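Local coordinates for protein Non-structural maintenance of chromosomes element 1 homolog (Xenopus laevis, PDB 7DG2) that probably acts as a RING-type E3 ubiquitin ligase that works with a MAGE partner within the SMC5-SMC6 complex in DNA repair, at residues H30-C33 / C34-H37; H40-H43 / D44-D47. All coordinates share one frame; numbering follows the deposited sequence.

Interaction 1. Residues H30-C33 / C34-H37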
# COMPACT_ATOMS: atom_id res chain seq x y z
N HIS A 30 -8.52 8.88 -14.51
CA HIS A 30 -7.93 9.02 -15.83
C HIS A 30 -7.94 10.48 -16.27
O HIS A 30 -6.90 11.03 -16.68
CB HIS A 30 -8.70 8.15 -16.82
CG HIS A 30 -8.28 8.32 -18.24
ND1 HIS A 30 -9.18 8.27 -19.29
CD2 HIS A 30 -7.06 8.49 -18.80
CE1 HIS A 30 -8.53 8.43 -20.43
NE2 HIS A 30 -7.25 8.57 -20.16
N ARG A 31 -9.10 11.12 -16.17
CA ARG A 31 -9.22 12.53 -16.53
C ARG A 31 -8.28 13.39 -15.71
O ARG A 31 -7.57 14.25 -16.25
CB ARG A 31 -10.65 13.00 -16.32
CG ARG A 31 -10.86 14.44 -16.77
CD ARG A 31 -12.33 14.77 -16.73
NE ARG A 31 -12.55 16.19 -16.94
CZ ARG A 31 -13.76 16.75 -17.02
NH1 ARG A 31 -14.85 16.00 -16.90
NH2 ARG A 31 -13.86 18.06 -17.20
N HIS A 32 -8.26 13.18 -14.39
CA HIS A 32 -7.43 14.02 -13.54
C HIS A 32 -5.95 13.82 -13.83
O HIS A 32 -5.17 14.78 -13.84
CB HIS A 32 -7.74 13.72 -12.07
CG HIS A 32 -7.26 14.78 -11.13
ND1 HIS A 32 -7.77 16.07 -11.14
CD2 HIS A 32 -6.32 14.76 -10.16
CE1 HIS A 32 -7.15 16.78 -10.21
NE2 HIS A 32 -6.27 16.01 -9.60
N CYS A 33 -5.53 12.57 -14.10
CA CYS A 33 -4.13 12.32 -14.45
C CYS A 33 -3.74 13.03 -15.73
O CYS A 33 -2.62 13.54 -15.86
CB CYS A 33 -3.87 10.82 -14.59
SG CYS A 33 -4.00 9.94 -13.03
N CYS A 34 -4.64 13.07 -16.71
CA CYS A 34 -4.34 13.79 -17.94
C CYS A 34 -4.19 15.28 -17.68
O CYS A 34 -3.26 15.92 -18.19
CB CYS A 34 -5.43 13.53 -18.98
SG CYS A 34 -5.31 11.84 -19.63
N GLU A 35 -5.07 15.85 -16.86
CA GLU A 35 -5.00 17.28 -16.58
C GLU A 35 -3.74 17.63 -15.79
O GLU A 35 -3.08 18.64 -16.08
CB GLU A 35 -6.25 17.73 -15.84
CG GLU A 35 -7.50 17.56 -16.68
CD GLU A 35 -8.76 17.78 -15.90
OE1 GLU A 35 -8.69 17.76 -14.65
OE2 GLU A 35 -9.83 17.96 -16.53
N LEU A 36 -3.38 16.79 -14.81
CA LEU A 36 -2.19 17.05 -13.99
C LEU A 36 -0.90 17.04 -14.78
O LEU A 36 0.11 17.58 -14.30
CB LEU A 36 -2.09 16.00 -12.87
CG LEU A 36 -2.93 16.22 -11.61
CD1 LEU A 36 -2.88 15.00 -10.69
CD2 LEU A 36 -2.46 17.48 -10.88
N HIS A 37 -0.87 16.42 -15.96
CA HIS A 37 0.38 16.26 -16.69
C HIS A 37 0.29 16.76 -18.12
O HIS A 37 1.14 16.42 -18.95
CB HIS A 37 0.82 14.79 -16.63
CG HIS A 37 1.16 14.34 -15.24
ND1 HIS A 37 2.32 14.70 -14.61
CD2 HIS A 37 0.46 13.60 -14.35
CE1 HIS A 37 2.34 14.19 -13.39
NE2 HIS A 37 1.22 13.51 -13.21
O HOH W 1 -10.25 16.08 -12.93
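R31 and E35, one helical turn apart, form an i to i+4 salt bridge near the C-terminal end of helix 23-36. The extended R31 chain brings NE to E35 OE2 at 3.3 Å; the N-H points fairly straight at its acceptor, which lies at the guanidinium edge. The carboxylate stands nearly perpendicular to that group and receives the N-H from above its own plane. Its other oxygen, OE1, accepts a bond of 2.9 Å from a water, and the same water is hydrogen-bonded to H32 ND1 in the plane of the ring.

L36 CD1 meets the H32 ring obliquely, 3.5 Å from H32 CD2, because a chi1 of -163° turns the ring away from the backbone N of H32; L36 CG makes an off-centre CH-pi contact. Along the main chain, H30 O, R31 O and H32 O accept the N-H groups of C34, E35 and L36. The H37 N to C33 O bond, at 3.4 Å, is weak, while H37 NE2 is bonded to R10. G87 and V85 of the MAGE domain-containing protein pack on H32 and L36. Both E35 oxygens are thus engaged, OE2 by a charged partner and OE1 by water.

Interaction 2. Residues H40-H43 / D44-D47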
# COMPACT_ATOMS: atom_id res chain seq x y z
N HIS A 40 -3.53 15.53 -23.50
CA HIS A 40 -4.89 15.78 -23.98
C HIS A 40 -5.83 14.69 -23.50
O HIS A 40 -5.64 13.51 -23.82
CB HIS A 40 -4.91 15.87 -25.51
CG HIS A 40 -6.24 16.29 -26.06
ND1 HIS A 40 -6.45 17.51 -26.68
CD2 HIS A 40 -7.44 15.66 -26.07
CE1 HIS A 40 -7.71 17.60 -27.05
NE2 HIS A 40 -8.34 16.50 -26.69
N TYR A 41 -6.85 15.06 -22.73
CA TYR A 41 -7.78 14.08 -22.18
C TYR A 41 -8.78 13.66 -23.24
O TYR A 41 -9.50 14.51 -23.79
CB TYR A 41 -8.52 14.64 -20.96
CG TYR A 41 -9.66 13.75 -20.51
CD1 TYR A 41 -9.43 12.43 -20.10
CD2 TYR A 41 -10.98 14.22 -20.49
CE1 TYR A 41 -10.47 11.61 -19.69
CE2 TYR A 41 -12.02 13.40 -20.09
CZ TYR A 41 -11.76 12.10 -19.68
OH TYR A 41 -12.78 11.28 -19.28
N MET A 42 -8.85 12.36 -23.52
CA MET A 42 -9.77 11.80 -24.50
C MET A 42 -10.70 10.83 -23.78
O MET A 42 -10.28 9.72 -23.41
CB MET A 42 -9.02 11.12 -25.64
CG MET A 42 -8.02 12.02 -26.33
SD MET A 42 -7.10 11.17 -27.64
CE MET A 42 -6.14 12.54 -28.28
N HIS A 43 -11.95 11.23 -23.59
CA HIS A 43 -12.92 10.42 -22.86
C HIS A 43 -13.12 9.05 -23.48
O HIS A 43 -13.60 8.14 -22.79
CB HIS A 43 -14.26 11.14 -22.78
CG HIS A 43 -15.01 11.17 -24.08
ND1 HIS A 43 -14.93 12.23 -24.96
CD2 HIS A 43 -15.82 10.26 -24.65
CE1 HIS A 43 -15.67 11.97 -26.02
NE2 HIS A 43 -16.22 10.77 -25.86
N ASP A 44 -12.79 8.88 -24.76
CA ASP A 44 -13.05 7.65 -25.50
C ASP A 44 -11.86 6.71 -25.53
O ASP A 44 -11.90 5.69 -26.23
CB ASP A 44 -13.48 7.98 -26.94
CG ASP A 44 -12.43 8.78 -27.70
OD1 ASP A 44 -11.66 9.55 -27.08
OD2 ASP A 44 -12.36 8.67 -28.95
N LYS A 45 -10.79 7.01 -24.80
CA LYS A 45 -9.55 6.26 -24.94
C LYS A 45 -9.08 5.64 -23.62
O LYS A 45 -7.88 5.41 -23.45
CB LYS A 45 -8.45 7.14 -25.53
CG LYS A 45 -8.77 7.68 -26.94
CD LYS A 45 -9.08 6.55 -27.92
CE LYS A 45 -9.20 7.09 -29.35
NZ LYS A 45 -9.64 6.04 -30.32
N LEU A 46 -9.99 5.36 -22.68
CA LEU A 46 -9.56 4.75 -21.43
C LEU A 46 -8.98 3.36 -21.66
O LEU A 46 -7.99 2.98 -21.01
CB LEU A 46 -10.72 4.68 -20.43
CG LEU A 46 -10.46 3.89 -19.13
CD1 LEU A 46 -9.36 4.50 -18.28
CD2 LEU A 46 -11.72 3.77 -18.32
N ASP A 47 -9.57 2.57 -22.57
CA ASP A 47 -9.05 1.22 -22.83
C ASP A 47 -7.63 1.28 -23.36
O ASP A 47 -6.76 0.49 -22.95
CB ASP A 47 -9.94 0.47 -23.82
CG ASP A 47 -11.27 0.05 -23.23
OD1 ASP A 47 -11.53 0.33 -22.03
OD2 ASP A 47 -12.06 -0.57 -23.97
O HOH W 2 -13.06 5.47 -22.88
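The H43 imidazole carries D44 CB over one face, a CH-pi contact of 4.3 Å from D44 CB to the centroid of the H43 ring, while the D44 backbone N lies 3.3 Å from H43 CD2. The backbone N of H43 lies 4.0 Å above the plane of the Y41 ring, over its centre. The H43 ring and D44 carboxylate planes are 38° apart. Both side chains place CG between their own backbone N and carbonyl carbon (chi1 73° for H43, 59° for D44), which folds each back over the main chain; D44 OD1 thereby comes within 3.4 Å of M42 CB.

M42 to K45 form a type I beta turn, closed by K45 N donating to M42 O at 3.1 Å. The N-H approaches from well above the carbonyl plane. Across the turn M42 CB meets K45 CG at 3.7 Å, and M42 SD also lies beside that methylene. A water then spans the step into the helix, donating to H43 O at 2.7 Å and accepting from L46 N.

K45 is the N-cap residue of helix 46-57, so the turn leads directly into that helix. Behind it, Y41 packs on R31 and C34 and L46 on R27 and H30, setting this exposed bend against the preceding helix 23-36.

Interactions 1 and 2 lie in series along the chain, one near the end of helix 23-36 and the other at the turn that starts helix 46-57, within the same Nse1 family region. Their centres are about 10 Å apart and they touch directly: the Y41 and H30 rings meet edge-to-face, with Y41 CE1 3.6 Å from H30 ND1. Interaction 1 is partly buried, combining regular helical bonds and a salt bridge with packing on the MAGE chain. Interaction 2 is a surface contact that no other chain of the assembly meets, and it relies on one turn bond, a bridging water, a CH-pi contact and van der Waals contacts.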